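Local coordinates for uncharacterized NTF2-like protein (PDB 3FGY) that is of unknown function but adopts the NTF2-like, SnoaL-type fold, whose curved sheet and helices commonly enclose a pocket for small molecules, at residues A[7-10]-A[11-15]; A[57-60]-A[61-64]. All coordinates share one frame; numbering follows the deposited sequence. Where two conformers were deposited one is given.

Contacts 1 and 2 are short stretches of two different helices of one NTF2-like domain: residues 7-15 belong to helix 5-20, which packs on the mixed sheet, and residues 57-64 to helix 50-64, which ends in contact 2. Their centres lie about 21 Å apart and their nearest atoms about 7 Å apart, without touching. Each pairs a glutamine with an acidic residue four positions later, Gln-9 with Asp-13 and Gln-59 with Glu-63, while Val-11 and Phe-14 face the sheet in contact 1 and Leu-57 packs on strand 34-38 in contact 2. An unidentified ligand lies about 6 Å from the side chain of Ala-61 and about 11 Å from that of Phe-14, consistent with a pocket between helices and sheet.

Contact 1 of 2, residues A[7-10]-A[11-15]; sequences NVQI and VKDFF
On the outer side of helix 5-20, the first helix of this NTF2-like domain, the Gln-9 side chain bonds to Asp-13 four residues on and is linked to Lys-12 through a water. The amide nitrogen NE2 of Gln-9 donates to OD1 of Asp-13 over 3.1 Å; OD1 lies close to the plane of the Gln-9 amide, while NE2 comes to it from above the carboxylate plane, the two planes being turned 38° apart. A bend at chi2 (58°) brings the glutamine's amide over the next turn, where Asp-13 lies. The amide's oxygen, OE1 of Gln-9, accepts from the water at 3.2 Å, and NZ of Lys-12 donates to it at 3.0 Å. The lysine, extended beyond CG, runs beside Val-8, CE of Lys-12 resting 3.6 Å from CG1 of Val-8, so the end of its aliphatic chain lies along one methyl of the valine and NZ goes on to the water. Beneath these lie ordinary i to i+4 backbone bonds, such as Lys-12 N to Val-8 O at 2.8 Å. The apolar residues face the sheet: Val-11 is buried against Phe-75, Val-82, Val-84, Ile-107 and Val-109 of strands 65-78, 81-92 and 98-110, while Ile-10 and Phe-14 meet Val-114 of strand 113-120.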
loop_
_atom_site.group_PDB
_atom_site.type_symbol
_atom_site.label_atom_id
_atom_site.label_comp_id
_atom_site.label_asym_id
_atom_site.label_seq_id
_atom_site.Cartn_x
_atom_site.Cartn_y
_atom_site.Cartn_z
ATOM N N ASN A 7 9.607 -14.607 -10.648
ATOM C CA ASN A 7 8.395 -14.189 -9.924
ATOM C C ASN A 7 7.755 -12.947 -10.522
ATOM O O ASN A 7 6.531 -12.859 -10.626
ATOM C CB ASN A 7 8.684 -13.935 -8.443
ATOM C CG ASN A 7 8.965 -15.200 -7.700
ATOM O OD1 ASN A 7 8.791 -16.283 -8.251
ATOM N ND2 ASN A 7 9.393 -15.086 -6.443
ATOM N N VAL A 8 8.585 -11.990 -10.932
ATOM C CA VAL A 8 8.065 -10.766 -11.542
ATOM C C VAL A 8 7.366 -11.102 -12.877
ATOM O O VAL A 8 6.302 -10.549 -13.176
ATOM C CB VAL A 8 9.159 -9.701 -11.746
ATOM C CG1 VAL A 8 8.658 -8.588 -12.664
ATOM C CG2 VAL A 8 9.622 -9.146 -10.408
ATOM N N GLN A 9 7.945 -12.006 -13.661
ATOM C CA GLN A 9 7.309 -12.391 -14.912
ATOM C C GLN A 9 5.963 -13.088 -14.675
ATOM O O GLN A 9 5.011 -12.837 -15.401
ATOM C CB GLN A 9 8.215 -13.283 -15.747
ATOM C CG GLN A 9 7.674 -13.548 -17.140
ATOM C CD GLN A 9 7.456 -12.259 -17.914
ATOM O OE1 GLN A 9 8.412 -11.539 -18.218
ATOM N NE2 GLN A 9 6.196 -11.945 -18.213
ATOM N N ILE A 10 5.888 -13.937 -13.651
ATOM C CA ILE A 10 4.611 -14.580 -13.256
ATOM C C ILE A 10 3.552 -13.561 -12.876
ATOM O O ILE A 10 2.394 -13.669 -13.274
ATOM C CB ILE A 10 4.805 -15.540 -12.068
ATOM C CG1 ILE A 10 5.597 -16.770 -12.512
ATOM C CG2 ILE A 10 3.468 -15.974 -11.491
ATOM C CD1 ILE A 10 6.221 -17.532 -11.368
ATOM N N VAL A 11 3.950 -12.558 -12.096
ATOM C CA VAL A 11 3.021 -11.516 -11.714
ATOM C C VAL A 11 2.588 -10.728 -12.955
ATOM O O VAL A 11 1.404 -10.456 -13.136
ATOM C CB VAL A 11 3.601 -10.617 -10.613
ATOM C CG1 VAL A 11 2.711 -9.414 -10.386
ATOM C CG2 VAL A 11 3.773 -11.424 -9.322
ATOM N N LYS A 12 3.537 -10.386 -13.825
ATOM C CA LYS A 12 3.204 -9.771 -15.117
ATOM C C LYS A 12 2.267 -10.668 -15.971
ATOM O O LYS A 12 1.331 -10.159 -16.588
ATOM C CB LYS A 12 4.490 -9.401 -15.882
ATOM C CG LYS A 12 5.261 -8.251 -15.230
ATOM C CD LYS A 12 6.538 -7.890 -15.986
ATOM C CE LYS A 12 7.223 -6.671 -15.367
ATOM N NZ LYS A 12 8.607 -6.436 -15.909
ATOM N N ASP A 13 2.504 -11.979 -15.979
ATOM C CA ASP A 13 1.618 -12.957 -16.661
ATOM C C ASP A 13 0.216 -13.002 -16.029
ATOM O O ASP A 13 -0.769 -13.316 -16.707
ATOM C CB ASP A 13 2.197 -14.378 -16.604
ATOM C CG ASP A 13 3.436 -14.559 -17.467
ATOM O OD1 ASP A 13 3.702 -13.698 -18.337
ATOM O OD2 ASP A 13 4.141 -15.572 -17.252
ATOM N N PHE A 14 0.150 -12.704 -14.727
ATOM C CA PHE A 14 -1.093 -12.756 -13.948
ATOM C C PHE A 14 -2.051 -11.677 -14.444
ATOM O O PHE A 14 -3.188 -11.978 -14.835
ATOM C CB PHE A 14 -0.763 -12.589 -12.456
ATOM C CG PHE A 14 -1.959 -12.612 -11.544
ATOM C CD1 PHE A 14 -2.612 -13.798 -11.251
ATOM C CD2 PHE A 14 -2.401 -11.442 -10.950
ATOM C CE1 PHE A 14 -3.711 -13.798 -10.395
ATOM C CE2 PHE A 14 -3.490 -11.447 -10.091
ATOM C CZ PHE A 14 -4.138 -12.620 -9.822
ATOM N N PHE A 15 -1.568 -10.439 -14.467
ATOM C CA PHE A 15 -2.272 -9.334 -15.122
ATOM C C PHE A 15 -2.397 -9.495 -16.650
ATOM O O PHE A 15 -3.323 -8.958 -17.263
ATOM C CB PHE A 15 -1.563 -8.015 -14.852
ATOM C CG PHE A 15 -1.190 -7.802 -13.415
ATOM C CD1 PHE A 15 -2.022 -8.236 -12.383
ATOM C CD2 PHE A 15 -0.011 -7.135 -13.088
ATOM C CE1 PHE A 15 -1.669 -8.022 -11.046
ATOM C CE2 PHE A 15 0.344 -6.921 -11.753
ATOM C CZ PHE A 15 -0.489 -7.366 -10.734
HETATM O O HOH W 1 9.727 -9.211 -16.423
#

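Contact 2 of 2, residues A[57-60]-A[61-64]; sequences LLQK and ASEM
Gln-59 and Glu-63, one helical turn apart, set their flat ends steeply against each other, amide and carboxylate planes 74° apart. NE2 of Gln-59 nevertheless aims almost straight at OE2 of Glu-63 (2.7 Å, N-H...O 174°). The acceptor lies in the amide plane, whereas the donor comes to the anti side of OE2, tilted out of the carboxylate plane. A bend at chi2 of Gln-59 turns its amide toward Glu-63, which extends back to meet it; both long polar chains suit this exposed face. Ser-62 turns its OG back along the helix: placed between the backbone N and carbonyl carbon (chi1 84°), it donates to O of Gln-59 at 2.7 Å. That carbonyl also accepts from N of Glu-63 at 3.1 Å, so two donors grip one oxygen. Lys-60 and Met-64, a selenomethionine, run alongside each other in one of the latter's two deposited conformers. The lysine's NZ continues to a salt bridge with the terminal carboxylate of Thr-135 and a hydrogen bond to O of Pro-43. Leu-57 packs on Trp-36 and Ile-38 of strand 34-38, Leu-58 also touches Trp-36, and Ala-61 meets Leu-44 in a loop; after Met-64 the helix ends and strand 65-78 begins.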
loop_
_atom_site.group_PDB
_atom_site.type_symbol
_atom_site.label_atom_id
_atom_site.label_comp_id
_atom_site.label_asym_id
_atom_site.label_seq_id
_atom_site.Cartn_x
_atom_site.Cartn_y
_atom_site.Cartn_z
ATOM N N LEU A 57 -14.870 -12.450 -8.783
ATOM C CA LEU A 57 -14.338 -11.110 -8.466
ATOM C C LEU A 57 -14.080 -10.331 -9.743
ATOM O O LEU A 57 -14.532 -9.192 -9.869
ATOM C CB LEU A 57 -13.040 -11.247 -7.674
ATOM C CG LEU A 57 -12.179 -9.982 -7.523
ATOM C CD1 LEU A 57 -12.987 -8.845 -6.818
ATOM C CD2 LEU A 57 -10.871 -10.307 -6.791
ATOM N N LEU A 58 -13.409 -10.970 -10.708
ATOM C CA LEU A 58 -13.115 -10.333 -11.990
ATOM C C LEU A 58 -14.424 -9.976 -12.749
ATOM O O LEU A 58 -14.549 -8.874 -13.334
ATOM C CB LEU A 58 -12.161 -11.209 -12.808
ATOM C CG LEU A 58 -10.767 -11.425 -12.151
ATOM C CD1 LEU A 58 -9.788 -12.104 -13.103
ATOM C CD2 LEU A 58 -10.159 -10.152 -11.611
ATOM N N GLN A 59 -15.423 -10.852 -12.659
ATOM C CA GLN A 59 -16.711 -10.613 -13.314
ATOM C C GLN A 59 -17.426 -9.442 -12.637
ATOM O O GLN A 59 -17.913 -8.525 -13.292
ATOM C CB GLN A 59 -17.597 -11.872 -13.289
ATOM C CG GLN A 59 -18.970 -11.702 -13.956
ATOM C CD GLN A 59 -18.872 -11.363 -15.411
ATOM O OE1 GLN A 59 -17.941 -11.799 -16.101
ATOM N NE2 GLN A 59 -19.846 -10.587 -15.907
ATOM N N LYS A 60 -17.457 -9.465 -11.311
ATOM C CA LYS A 60 -18.122 -8.420 -10.570
ATOM C C LYS A 60 -17.445 -7.049 -10.789
ATOM O O LYS A 60 -18.132 -6.024 -10.939
ATOM C CB LYS A 60 -18.172 -8.806 -9.095
ATOM C CG LYS A 60 -19.006 -7.888 -8.271
ATOM C CD LYS A 60 -19.109 -8.353 -6.862
ATOM C CE LYS A 60 -19.992 -7.452 -6.039
ATOM N NZ LYS A 60 -20.126 -7.989 -4.646
ATOM N N ALA A 61 -16.118 -7.034 -10.827
ATOM C CA ALA A 61 -15.369 -5.790 -11.076
ATOM C C ALA A 61 -15.759 -5.209 -12.452
ATOM O O ALA A 61 -16.066 -4.014 -12.572
ATOM C CB ALA A 61 -13.880 -6.035 -11.001
ATOM N N SER A 62 -15.797 -6.060 -13.480
ATOM C CA SER A 62 -16.173 -5.649 -14.847
ATOM C C SER A 62 -17.581 -5.036 -14.900
ATOM O O SER A 62 -17.851 -4.108 -15.693
ATOM C CB SER A 62 -16.077 -6.851 -15.780
ATOM O OG SER A 62 -17.254 -7.652 -15.733
ATOM N N GLU A 63 -18.463 -5.563 -14.052
ATOM C CA GLU A 63 -19.830 -5.096 -13.954
ATOM C C GLU A 63 -20.007 -3.791 -13.195
ATOM O O GLU A 63 -20.966 -3.057 -13.471
ATOM C CB GLU A 63 -20.699 -6.177 -13.300
ATOM C CG GLU A 63 -20.929 -7.343 -14.233
ATOM C CD GLU A 63 -21.628 -8.525 -13.585
ATOM O OE1 GLU A 63 -22.051 -8.425 -12.411
ATOM O OE2 GLU A 63 -21.739 -9.560 -14.281
HETATM N N MSE A 64 -19.109 -3.472 -12.270
HETATM C CA MSE A 64 -19.413 -2.318 -11.439
HETATM C C MSE A 64 -18.467 -1.150 -11.547
HETATM O O MSE A 64 -18.832 -0.061 -11.135
HETATM C CB MSE A 64 -19.599 -2.739 -9.998
HETATM C CG MSE A 64 -20.867 -3.523 -9.835
HETATM SE SE MSE A 64 -21.030 -4.093 -8.050
HETATM C CE MSE A 64 -22.342 -2.802 -7.340
#